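Local coordinates for protein hypothetical methylmalonyl-CoA decarboxylase alpha subunit (Sulfolobus tokodaii, PDB 1X0U) that is probably a carboxyl transferase subunit, of the crotonase-like superfamily, seen as an assembly of six copies of the chain, at residues I115-A118 / Y119-L123; V153-M156 / N157-S161. All coordinates share one frame; numbering follows the deposited sequence.

Contact 1: residues I115-A118 / Y119-L123; sequences IVRA and YELAL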
ATOM      1  N   ILE A 115      31.011   9.867  -7.831  1.00 14.41           N
ATOM      2  CA  ILE A 115      30.490   8.568  -8.221  1.00 15.95           C
ATOM      3  C   ILE A 115      29.149   8.338  -7.515  1.00 14.50           C
ATOM      4  O   ILE A 115      28.180   7.911  -8.138  1.00 14.46           O
ATOM      5  CB  ILE A 115      31.485   7.437  -7.853  1.00 16.27           C
ATOM      6  CG1 ILE A 115      32.762   7.585  -8.680  1.00 17.39           C
ATOM      7  CG2 ILE A 115      30.860   6.065  -8.111  1.00 17.61           C
ATOM      8  CD1 ILE A 115      33.757   6.440  -8.483  1.00 16.44           C
ATOM      9  N   VAL A 116      29.104   8.637  -6.220  1.00 14.96           N
ATOM     10  CA  VAL A 116      27.895   8.475  -5.408  1.00 15.14           C
ATOM     11  C   VAL A 116      26.753   9.288  -6.014  1.00 16.13           C
ATOM     12  O   VAL A 116      25.620   8.806  -6.110  1.00 15.00           O
ATOM     13  CB  VAL A 116      28.142   8.948  -3.937  1.00 15.79           C
ATOM     14  CG1 VAL A 116      26.819   9.088  -3.176  1.00 15.21           C
ATOM     15  CG2 VAL A 116      29.043   7.957  -3.215  1.00 14.58           C
ATOM     16  N   ARG A 117      27.062  10.520  -6.420  1.00 15.67           N
ATOM     17  CA  ARG A 117      26.070  11.409  -7.012  1.00 17.08           C
ATOM     18  C   ARG A 117      25.516  10.838  -8.317  1.00 16.44           C
ATOM     19  O   ARG A 117      24.338  11.011  -8.622  1.00 15.93           O
ATOM     20  CB  ARG A 117      26.690  12.796  -7.235  1.00 18.07           C
ATOM     21  CG  ARG A 117      25.974  13.693  -8.237  1.00 21.73           C
ATOM     22  CD  ARG A 117      24.534  14.005  -7.873  1.00 25.47           C
ATOM     23  NE  ARG A 117      24.405  14.810  -6.666  1.00 28.72           N
ATOM     24  CZ  ARG A 117      23.278  15.414  -6.297  1.00 31.26           C
ATOM     25  NH1 ARG A 117      22.195  15.295  -7.055  1.00 32.03           N
ATOM     26  NH2 ARG A 117      23.230  16.125  -5.170  1.00 29.57           N
ATOM     27  N   ALA A 118      26.368  10.159  -9.083  1.00 16.86           N
ATOM     28  CA  ALA A 118      25.939   9.548 -10.338  1.00 16.26           C
ATOM     29  C   ALA A 118      24.952   8.442 -10.002  1.00 16.72           C
ATOM     30  O   ALA A 118      23.893   8.341 -10.612  1.00 17.60           O
ATOM     31  CB  ALA A 118      27.136   8.971 -11.087  1.00 16.07           C
ATOM     32  N   TYR A 119      25.310   7.610  -9.025  1.00 16.40           N
ATOM     33  CA  TYR A 119      24.442   6.521  -8.599  1.00 15.93           C
ATOM     34  C   TYR A 119      23.114   7.028  -8.051  1.00 17.14           C
ATOM     35  O   TYR A 119      22.084   6.382  -8.246  1.00 16.07           O
ATOM     36  CB  TYR A 119      25.113   5.666  -7.528  1.00 15.06           C
ATOM     37  CG  TYR A 119      25.887   4.490  -8.066  1.00 18.90           C
ATOM     38  CD1 TYR A 119      27.269   4.550  -8.204  1.00 20.65           C
ATOM     39  CD2 TYR A 119      25.237   3.307  -8.426  1.00 19.86           C
ATOM     40  CE1 TYR A 119      27.994   3.460  -8.683  1.00 22.23           C
ATOM     41  CE2 TYR A 119      25.952   2.209  -8.909  1.00 22.76           C
ATOM     42  CZ  TYR A 119      27.333   2.293  -9.032  1.00 24.14           C
ATOM     43  OH  TYR A 119      28.064   1.217  -9.483  1.00 22.73           O
ATOM     44  N   GLU A 120      23.131   8.170  -7.359  1.00 16.47           N
ATOM     45  CA  GLU A 120      21.893   8.718  -6.798  1.00 16.35           C
ATOM     46  C   GLU A 120      20.978   9.167  -7.924  1.00 14.93           C
ATOM     47  O   GLU A 120      19.768   9.032  -7.842  1.00 15.84           O
ATOM     48  CB  GLU A 120      22.166   9.923  -5.884  1.00 16.25           C
ATOM     49  CG  GLU A 120      22.961   9.645  -4.606  1.00 15.88           C
ATOM     50  CD  GLU A 120      23.117  10.907  -3.749  1.00 17.26           C
ATOM     51  OE1 GLU A 120      23.174  12.015  -4.327  1.00 14.33           O
ATOM     52  OE2 GLU A 120      23.189  10.795  -2.509  1.00 14.78           O
ATOM     53  N   LEU A 121      21.557   9.732  -8.972  1.00 14.26           N
ATOM     54  CA  LEU A 121      20.750  10.183 -10.090  1.00 13.14           C
ATOM     55  C   LEU A 121      20.203   8.983 -10.868  1.00 12.51           C
ATOM     56  O   LEU A 121      19.020   8.936 -11.205  1.00 10.98           O
ATOM     57  CB  LEU A 121      21.572  11.083 -11.011  1.00 11.81           C
ATOM     58  CG  LEU A 121      21.809  12.512 -10.513  1.00 13.48           C
ATOM     59  CD1 LEU A 121      22.790  13.241 -11.419  1.00 12.33           C
ATOM     60  CD2 LEU A 121      20.473  13.246 -10.468  1.00 13.41           C
ATOM     61  N   ALA A 122      21.067   8.013 -11.134  1.00 10.67           N
ATOM     62  CA  ALA A 122      20.653   6.833 -11.878  1.00 12.81           C
ATOM     63  C   ALA A 122      19.561   6.091 -11.117  1.00 12.57           C
ATOM     64  O   ALA A 122      18.681   5.477 -11.714  1.00 11.86           O
ATOM     65  CB  ALA A 122      21.856   5.912 -12.127  1.00 10.59           C
ATOM     66  N   LEU A 123      19.621   6.152  -9.794  1.00 14.54           N
ATOM     67  CA  LEU A 123      18.624   5.491  -8.972  1.00 15.77           C
ATOM     68  C   LEU A 123      17.303   6.267  -9.004  1.00 16.25           C
ATOM     69  O   LEU A 123      16.221   5.670  -8.995  1.00 15.12           O
ATOM     70  CB  LEU A 123      19.130   5.363  -7.538  1.00 15.56           C
ATOM     71  CG  LEU A 123      18.503   4.233  -6.723  1.00 19.84           C
ATOM     72  CD1 LEU A 123      18.696   2.894  -7.456  1.00 18.66           C
ATOM     73  CD2 LEU A 123      19.153   4.187  -5.341  1.00 21.70           C
TER
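Ile115 and Tyr119, one helical turn apart on helix 109-125, lie side by side and point the same way. Methyl CG2 of Ile115 sits in the plane of the tyrosine ring at its edge, 3.9 Å from Tyr119 CD1, and both residues are buried. With CG2 anti to the backbone N (CG1 at chi1 -66°), the isoleucine presents that branch to the ring. The turn itself is regular alpha-helix: Tyr119 N donates to Ile115 O at 3.0 Å, and Ala122 N to Ala118 O at 2.9 Å with an angle of 168° at the hydrogen. Buried Leu121 sets CD1 4.0 Å from the methylene CD of Arg117.

The partly exposed side, Arg117 with Glu120, is looser. Glu120 OE1 stands over one face of the guanidinium, offset toward its rim and 3.8 Å from Arg117 NE. Because OE1 lies well out of the guanidinium plane, no N-H points at it, and this long salt bridge rests on charge alone.

In the beta-alpha-beta unit of strand 91-98, helix 109-125 and strand 129-133, Ile115 and Tyr119 pack on Tyr96, and Leu121 on Phe94. Val116 meets Met156 of the next helix, 144-160, and Arg117 packs on Asp425 of a second subunit.

Contact 2: residues V153-M156 / N157-S161; sequences VFKM and NVMAS
Asn157 N donates to Val153 O at 3.0 Å and Met159 N to Lys155 O at 3.1 Å, the i to i+4 pattern of an alpha-helix, repeated by Val158 N to Phe154 O and Ala160 N to Met156 O. This is the last part of helix 144-160, the crossover helix of a beta-alpha-beta unit between strands 129-133 and 166-170 of the crotonase-like fold.

On the buried side Val153 and Asn157 lie alongside each other, and methyl CG2 of Val153 comes to 3.5 Å from Asn157 OD1. The same oxygen lies near the plane of the Phe154 ring, at its edge, where CD1 is the nearest atom; ring and amide planes differ by 31°. Asn157 CG is anti to its own carbonyl carbon (chi1 -68°), which carries the amide back along the helix beside Val153. There OD1 is 3.2 Å from Val153 O, but both are acceptors and no hydrogen bond joins them; OD1 is instead hydrogen-bonded to Ser181 OG of helix 180-184.

Another side of the helix faces a third subunit, whose Ser421 packs on Lys155 and whose Ala395 packs on Met159. Here the lysine chain, bent at chi2 (-70°), runs obliquely past the methionine. Its methylene CD lies 4.0 Å from Met159 CG, and the contact ends with Lys155 NZ 3.4 Å from Met159 SD.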
ATOM      1  N   VAL A 153      30.119   4.768  -1.626  1.00 16.03           N
ATOM      2  CA  VAL A 153      29.814   4.170  -2.922  1.00 16.57           C
ATOM      3  C   VAL A 153      29.244   2.766  -2.751  1.00 16.79           C
ATOM      4  O   VAL A 153      28.279   2.419  -3.420  1.00 16.99           O
ATOM      5  CB  VAL A 153      31.053   4.142  -3.865  1.00 19.30           C
ATOM      6  CG1 VAL A 153      32.320   4.082  -3.064  1.00 21.13           C
ATOM      7  CG2 VAL A 153      30.973   2.944  -4.803  1.00 17.59           C
ATOM      8  N   PHE A 154      29.828   1.970  -1.855  1.00 15.87           N
ATOM      9  CA  PHE A 154      29.336   0.616  -1.605  1.00 16.24           C
ATOM     10  C   PHE A 154      27.873   0.689  -1.191  1.00 16.91           C
ATOM     11  O   PHE A 154      27.058  -0.173  -1.535  1.00 17.49           O
ATOM     12  CB  PHE A 154      30.113  -0.068  -0.471  1.00 15.99           C
ATOM     13  CG  PHE A 154      31.581  -0.238  -0.738  1.00 14.53           C
ATOM     14  CD1 PHE A 154      32.096  -0.124  -2.027  1.00 13.35           C
ATOM     15  CD2 PHE A 154      32.451  -0.499   0.311  1.00 13.37           C
ATOM     16  CE1 PHE A 154      33.459  -0.264  -2.263  1.00 14.07           C
ATOM     17  CE2 PHE A 154      33.809  -0.643   0.094  1.00 13.09           C
ATOM     18  CZ  PHE A 154      34.323  -0.524  -1.198  1.00 14.93           C
ATOM     19  N   LYS A 155      27.547   1.728  -0.434  1.00 16.65           N
ATOM     20  CA  LYS A 155      26.187   1.921   0.035  1.00 17.26           C
ATOM     21  C   LYS A 155      25.265   2.041  -1.176  1.00 16.71           C
ATOM     22  O   LYS A 155      24.205   1.422  -1.227  1.00 17.06           O
ATOM     23  CB  LYS A 155      26.117   3.192   0.885  1.00 19.47           C
ATOM     24  CG  LYS A 155      25.333   3.048   2.173  1.00 21.30           C
ATOM     25  CD  LYS A 155      23.865   2.901   1.916  1.00 22.57           C
ATOM     26  CE  LYS A 155      23.072   3.026   3.211  1.00 25.20           C
ATOM     27  NZ  LYS A 155      21.600   2.942   2.960  1.00 25.00           N
ATOM     28  N   MET A 156      25.679   2.835  -2.159  1.00 14.98           N
ATOM     29  CA  MET A 156      24.876   3.024  -3.352  1.00 15.28           C
ATOM     30  C   MET A 156      24.758   1.725  -4.169  1.00 15.71           C
ATOM     31  O   MET A 156      23.729   1.469  -4.792  1.00 16.82           O
ATOM     32  CB  MET A 156      25.466   4.150  -4.203  1.00 15.80           C
ATOM     33  CG  MET A 156      25.416   5.527  -3.524  1.00 18.67           C
ATOM     34  SD  MET A 156      23.756   5.989  -2.933  1.00 18.51           S
ATOM     35  CE  MET A 156      22.838   5.944  -4.460  1.00 16.57           C
ATOM     36  N   ASN A 157      25.795   0.900  -4.151  1.00 14.89           N
ATOM     37  CA  ASN A 157      25.759  -0.357  -4.891  1.00 15.91           C
ATOM     38  C   ASN A 157      24.688  -1.294  -4.317  1.00 15.27           C
ATOM     39  O   ASN A 157      23.960  -1.943  -5.059  1.00 14.09           O
ATOM     40  CB  ASN A 157      27.128  -1.033  -4.843  1.00 13.99           C
ATOM     41  CG  ASN A 157      28.176  -0.272  -5.626  1.00 16.10           C
ATOM     42  OD1 ASN A 157      29.301  -0.075  -5.151  1.00 15.63           O
ATOM     43  ND2 ASN A 157      27.820   0.151  -6.836  1.00 14.49           N
ATOM     44  N   VAL A 158      24.601  -1.347  -2.995  1.00 14.20           N
ATOM     45  CA  VAL A 158      23.628  -2.190  -2.315  1.00 15.21           C
ATOM     46  C   VAL A 158      22.199  -1.678  -2.500  1.00 15.70           C
ATOM     47  O   VAL A 158      21.294  -2.454  -2.798  1.00 13.68           O
ATOM     48  CB  VAL A 158      23.957  -2.292  -0.810  1.00 14.98           C
ATOM     49  CG1 VAL A 158      22.848  -3.008  -0.061  1.00 11.69           C
ATOM     50  CG2 VAL A 158      25.273  -3.029  -0.631  1.00 12.33           C
ATOM     51  N   MET A 159      21.995  -0.375  -2.336  1.00 15.38           N
ATOM     52  CA  MET A 159      20.658   0.196  -2.505  1.00 16.16           C
ATOM     53  C   MET A 159      20.159  -0.001  -3.931  1.00 15.28           C
ATOM     54  O   MET A 159      18.964  -0.167  -4.162  1.00 14.59           O
ATOM     55  CB  MET A 159      20.662   1.699  -2.213  1.00 16.97           C
ATOM     56  CG  MET A 159      21.046   2.086  -0.795  1.00 22.93           C
ATOM     57  SD  MET A 159      19.953   1.415   0.474  1.00 30.13           S
ATOM     58  CE  MET A 159      20.982   0.098   1.153  1.00 25.34           C
ATOM     59  N   ALA A 160      21.085   0.037  -4.887  1.00 14.45           N
ATOM     60  CA  ALA A 160      20.739  -0.101  -6.293  1.00 13.35           C
ATOM     61  C   ALA A 160      20.658  -1.555  -6.727  1.00 12.12           C
ATOM     62  O   ALA A 160      20.132  -1.865  -7.801  1.00 12.15           O
ATOM     63  CB  ALA A 160      21.770   0.643  -7.157  1.00 10.90           C
ATOM     64  N   SER A 161      21.173  -2.444  -5.885  1.00 11.55           N
ATOM     65  CA  SER A 161      21.193  -3.860  -6.198  1.00 11.92           C
ATOM     66  C   SER A 161      19.802  -4.430  -6.469  1.00 11.37           C
ATOM     67  O   SER A 161      18.931  -4.459  -5.590  1.00 10.19           O
ATOM     68  CB  SER A 161      21.870  -4.626  -5.073  1.00 10.46           C
ATOM     69  OG  SER A 161      22.123  -5.960  -5.470  1.00 13.73           O
TER

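In the fold
Contacts 1 and 2 lie on successive crossover helices, 109-125 and 144-160, of one beta-alpha-beta series, with strand 129-133 between them in the chain, and their centres are about 10 Å apart. They touch directly. Val116 CG2 stands 3.7 Å from Val153 N, and Tyr119 CB stands 3.7 Å from Met156 CB, while Met156 CE comes to 3.7 Å from Glu120 N. Elsewhere in the interface Tyr119 OH lies 2.9 Å from Asn157 ND2 and also has a weak hydrogen bond with Gln166 NE2, which places the tyrosine hydroxyl beside the start of strand 166-170.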